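Enoyl-CoA hydratase/isomerase family protein (Mycobacterium tuberculosis, PDB 4FN7) probably acts as an enoyl-CoA hydratase of the crotonase superfamily, adding water to unsaturated acyl-CoA thioesters in lipid metabolism. Local coordinates at residues His103-Gly108 with Gln127-Ala132; Gly108-Ser113 with Glu143-Arg148. All blocks are in the same frame, centred on the assembly; numbering follows the deposited sequence.

Interaction 1. Residues His103-Gly108 with Gln127-Ala132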
# COMPACT_ATOMS: atom_id res chain seq x y z
N HIS A 103 23.29 3.93 7.20
CA HIS A 103 22.09 3.34 7.78
C HIS A 103 21.16 4.39 8.39
O HIS A 103 21.60 5.46 8.80
CB HIS A 103 22.50 2.31 8.82
CG HIS A 103 23.53 1.35 8.31
ND1 HIS A 103 23.25 0.43 7.32
CD2 HIS A 103 24.84 1.21 8.60
CE1 HIS A 103 24.34 -0.26 7.05
NE2 HIS A 103 25.32 0.19 7.81
N ALA A 104 19.88 4.05 8.44
CA ALA A 104 18.86 4.95 8.97
C ALA A 104 18.00 4.14 9.92
O ALA A 104 17.23 3.27 9.50
CB ALA A 104 18.02 5.54 7.84
N ILE A 105 18.15 4.41 11.21
CA ILE A 105 17.53 3.60 12.25
C ILE A 105 16.60 4.43 13.11
O ILE A 105 16.94 5.55 13.50
CB ILE A 105 18.60 2.98 13.17
CG1 ILE A 105 19.69 2.28 12.36
CG2 ILE A 105 17.96 2.03 14.19
CD1 ILE A 105 19.20 1.10 11.54
N ALA A 106 15.42 3.88 13.40
CA ALA A 106 14.47 4.53 14.30
C ALA A 106 14.16 5.94 13.81
O ALA A 106 13.73 6.11 12.67
CB ALA A 106 15.00 4.51 15.74
N MET A 107 14.36 6.97 14.64
CA MET A 107 14.07 8.33 14.18
C MET A 107 14.84 8.69 12.90
O MET A 107 14.38 9.54 12.13
CB MET A 107 14.35 9.37 15.28
CG MET A 107 13.92 10.80 14.92
SD MET A 107 12.13 11.04 14.73
CE MET A 107 12.08 11.99 13.21
N GLY A 108 15.99 8.08 12.68
CA GLY A 108 16.69 8.25 11.42
C GLY A 108 15.87 7.74 10.24
O GLY A 108 15.82 8.39 9.19
N GLN A 127 15.64 0.67 9.29
CA GLN A 127 14.98 -0.16 10.30
C GLN A 127 14.42 0.68 11.42
O GLN A 127 15.10 1.55 11.96
CB GLN A 127 15.99 -1.15 10.89
CG GLN A 127 15.39 -2.12 11.89
CD GLN A 127 16.44 -2.78 12.78
OE1 GLN A 127 17.58 -2.32 12.87
NE2 GLN A 127 16.05 -3.87 13.44
N ALA A 128 13.16 0.41 11.78
CA ALA A 128 12.62 0.87 13.05
C ALA A 128 12.93 -0.24 14.07
O ALA A 128 12.21 -1.24 14.13
CB ALA A 128 11.12 1.11 12.96
N ASN A 129 14.01 -0.08 14.83
CA ASN A 129 14.47 -1.14 15.72
C ASN A 129 13.84 -1.09 17.11
O ASN A 129 14.24 -1.87 17.99
CB ASN A 129 16.00 -1.12 15.83
CG ASN A 129 16.50 0.05 16.66
OD1 ASN A 129 15.88 1.11 16.69
ND2 ASN A 129 17.65 -0.14 17.31
N GLU A 130 12.87 -0.20 17.30
CA GLU A 130 12.24 0.02 18.60
C GLU A 130 11.87 -1.28 19.33
O GLU A 130 12.27 -1.49 20.47
CB GLU A 130 11.00 0.90 18.44
CG GLU A 130 11.27 2.41 18.35
CD GLU A 130 11.70 2.91 16.97
OE1 GLU A 130 11.97 2.09 16.07
OE2 GLU A 130 11.77 4.14 16.79
N VAL A 131 11.13 -2.15 18.66
CA VAL A 131 10.63 -3.36 19.32
C VAL A 131 11.76 -4.29 19.73
O VAL A 131 11.67 -4.98 20.74
CB VAL A 131 9.59 -4.08 18.43
CG1 VAL A 131 9.30 -5.48 18.94
CG2 VAL A 131 8.30 -3.24 18.35
N ALA A 132 12.85 -4.27 18.97
CA ALA A 132 14.01 -5.11 19.29
C ALA A 132 14.70 -4.67 20.58
O ALA A 132 15.33 -5.48 21.26
CB ALA A 132 15.00 -5.13 18.13
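The parallel bridge between Ile105 and Gln127 lies in the small three-stranded sheet of the crotonase fold, just where strand 103-105 turns through Ala106 into helix 107-112. Two backbone bonds hold it: Gln127 N gives its hydrogen to Ala104 O (3.1 Å), and Ala106 N reaches Gln127 O at 2.8 Å in a nearly straight bond (165°). Gln127 O is also met by the CA-H of Ile105, with CA 3.2 Å away. On the face shared by both side chains, Ile105 CD1 touches Gln127 CB (4.0 Å). The Gln127 chain runs on extended, CG anti to the backbone N (chi1 -177°), and its NE2 is bonded to Ala161 O. Ile105 CG2 lies against the amide of Asn129, 3.4 Å from OD1, with the two side chains roughly perpendicular. Ala106, the N-cap residue of the helix, has its CB pressed against carboxylate oxygen OE2 of Glu130 at 3.4 Å; Glu130 bends at chi2 (81°) to bring the group there. In crotonases the start of this helix borders the oxyanion hole, so the loop carrying Glu130 probably lines the active-site pocket here. The chemistry is uneven: the backbone bonds fix the strand end, whereas the Glu130 carboxylate meets the turn through a methyl group, and its buried OE1 has no hydrogen-bond partner in the model.

Interaction 2. Residues Gly108-Ser113 with Glu143-Arg148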
# COMPACT_ATOMS: atom_id res chain seq x y z
N GLY A 108 15.99 8.08 12.68
CA GLY A 108 16.69 8.25 11.42
C GLY A 108 15.87 7.74 10.24
O GLY A 108 15.82 8.39 9.19
N ALA A 109 15.24 6.58 10.39
CA ALA A 109 14.36 6.07 9.35
C ALA A 109 13.11 6.93 9.21
O ALA A 109 12.60 7.11 8.10
CB ALA A 109 13.97 4.62 9.64
N PHE A 110 12.60 7.46 10.32
CA PHE A 110 11.41 8.31 10.25
C PHE A 110 11.73 9.62 9.52
O PHE A 110 10.96 10.07 8.69
CB PHE A 110 10.83 8.59 11.65
CG PHE A 110 10.65 7.35 12.49
CD1 PHE A 110 10.39 6.12 11.90
CD2 PHE A 110 10.76 7.42 13.86
CE1 PHE A 110 10.24 4.97 12.68
CE2 PHE A 110 10.62 6.28 14.65
CZ PHE A 110 10.36 5.06 14.05
N LEU A 111 12.88 10.21 9.84
CA LEU A 111 13.33 11.40 9.13
C LEU A 111 13.49 11.11 7.63
O LEU A 111 13.02 11.88 6.77
CB LEU A 111 14.66 11.88 9.72
CG LEU A 111 15.32 13.07 9.03
CD1 LEU A 111 14.41 14.27 9.07
CD2 LEU A 111 16.65 13.39 9.69
N LEU A 112 14.15 10.01 7.31
CA LEU A 112 14.35 9.62 5.92
C LEU A 112 13.01 9.58 5.18
O LEU A 112 12.89 10.01 4.03
CB LEU A 112 15.03 8.25 5.85
CG LEU A 112 15.31 7.66 4.47
CD1 LEU A 112 16.29 8.52 3.71
CD2 LEU A 112 15.82 6.23 4.60
N SER A 113 11.99 9.08 5.87
CA SER A 113 10.66 8.86 5.31
C SER A 113 9.88 10.15 5.09
O SER A 113 8.74 10.11 4.63
CB SER A 113 9.86 7.91 6.22
OG SER A 113 10.52 6.66 6.37
N GLU A 143 2.56 6.71 12.04
CA GLU A 143 1.90 7.43 10.96
C GLU A 143 2.88 7.81 9.85
O GLU A 143 2.54 7.76 8.66
CB GLU A 143 1.17 8.65 11.52
CG GLU A 143 0.04 8.28 12.47
CD GLU A 143 -1.14 7.61 11.77
OE1 GLU A 143 -1.28 7.76 10.53
OE2 GLU A 143 -1.94 6.92 12.45
N ILE A 144 4.10 8.18 10.23
CA ILE A 144 5.14 8.49 9.25
C ILE A 144 5.42 7.25 8.39
O ILE A 144 5.46 7.32 7.17
CB ILE A 144 6.42 9.00 9.93
CG1 ILE A 144 6.16 10.36 10.57
CG2 ILE A 144 7.55 9.10 8.92
CD1 ILE A 144 7.21 10.78 11.57
N MET A 145 5.59 6.11 9.04
CA MET A 145 5.88 4.89 8.29
C MET A 145 4.70 4.44 7.45
O MET A 145 4.87 3.99 6.31
CB MET A 145 6.33 3.76 9.22
CG MET A 145 7.78 3.90 9.60
SD MET A 145 8.36 2.53 10.59
CE MET A 145 7.43 2.85 11.99
N LYS A 146 3.50 4.59 8.01
CA LYS A 146 2.29 4.15 7.33
C LYS A 146 2.09 4.92 6.02
O LYS A 146 1.51 4.41 5.07
CB LYS A 146 1.07 4.35 8.23
CG LYS A 146 -0.15 3.57 7.78
CD LYS A 146 -1.42 4.03 8.49
CE LYS A 146 -1.33 3.89 9.99
NZ LYS A 146 -2.59 4.35 10.62
N LEU A 147 2.59 6.15 5.98
CA LEU A 147 2.45 7.00 4.81
C LEU A 147 3.28 6.50 3.62
O LEU A 147 2.97 6.80 2.47
CB LEU A 147 2.86 8.44 5.17
CG LEU A 147 2.75 9.50 4.08
CD1 LEU A 147 1.31 9.68 3.63
CD2 LEU A 147 3.31 10.82 4.59
N ARG A 148 4.33 5.72 3.90
CA ARG A 148 5.28 5.35 2.85
C ARG A 148 5.38 3.84 2.58
O ARG A 148 5.68 3.44 1.46
CB ARG A 148 6.69 5.89 3.15
CG ARG A 148 6.79 7.41 3.38
CD ARG A 148 6.17 8.21 2.26
NE ARG A 148 6.99 8.38 1.06
CZ ARG A 148 7.87 9.36 0.90
NH1 ARG A 148 8.53 9.50 -0.25
NH2 ARG A 148 8.11 10.20 1.89
O HOH W 1 6.29 9.82 5.82
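Ile144 CG2 settles into the angle between Phe110 and Ser113, 3.6 Å from Phe110 O and 3.7 Å from Ser113 CB, where helix 107-112 packs on helix 139-148 inside the crotonase fold. The methyl thus rests against the last helical turn and the residue after it. Beside it, Met145 forms a Met-aromatic contact with Phe110: SD lies at the ring edge, 5.0 Å from the centroid and 75° off the ring normal. A bend at the last torsion of Met145 (chi3 -68°) brings the terminal methyl CE to 3.6 Å from Phe110 CE1.

Around Ser113 and Arg148 the contact becomes polar. Ser113 O takes a weak, strongly bent bond from Arg148 NH2 (2.8 Å, 119°), with the aliphatic CG of the same arginine alongside. A water donates to Ser113 O and also to Ile144 O, linking the carbonyl just past helix 107-112 to one within helix 139-148. The turn at Ser113 is held from within: OG, anti to the carbonyl carbon, donates to Ala109 O at 2.7 Å, and Ser113 N reaches that same oxygen from the opposite face of its carbonyl plane.

The guanidinium is positioned from outside the pair by the bond of NH2 to Gly115 O; NH1 adds a long, weak ion pair with Asp176 and lies close to the like charge of Arg118. Farther out, helix 73-90 lies against both helices, through Phe83 on Phe110 and Ala86 on Ile144, while Ile218 of helix 200-223 adds to the packing round Ile144. Helix 139-148 also reaches the interface with the third subunit, where Arg148 O is hydrogen-bonded to Ser152 OG of that neighbouring chain.

How the interactions relate
Both interactions use helix 107-112 and share Gly108: interaction 1 holds the strand and turn leading into the helix, interaction 2 the body and far end. Interaction 1 is only partly buried and relies on backbone hydrogen bonds of a short parallel bridge; interaction 2 is fully buried, mostly apolar, with its polar bonds gathered round Ser113 O, including a water that also donates to Ile144 O. They touch through Phe110, whose CZ comes within 3.2 Å of Glu130 OE2, and through Ala128 CB, packed 3.9 Å from Met145 SD. Each also approaches a different neighbouring subunit, the loop after Gln127 the second and the Arg148 end the third.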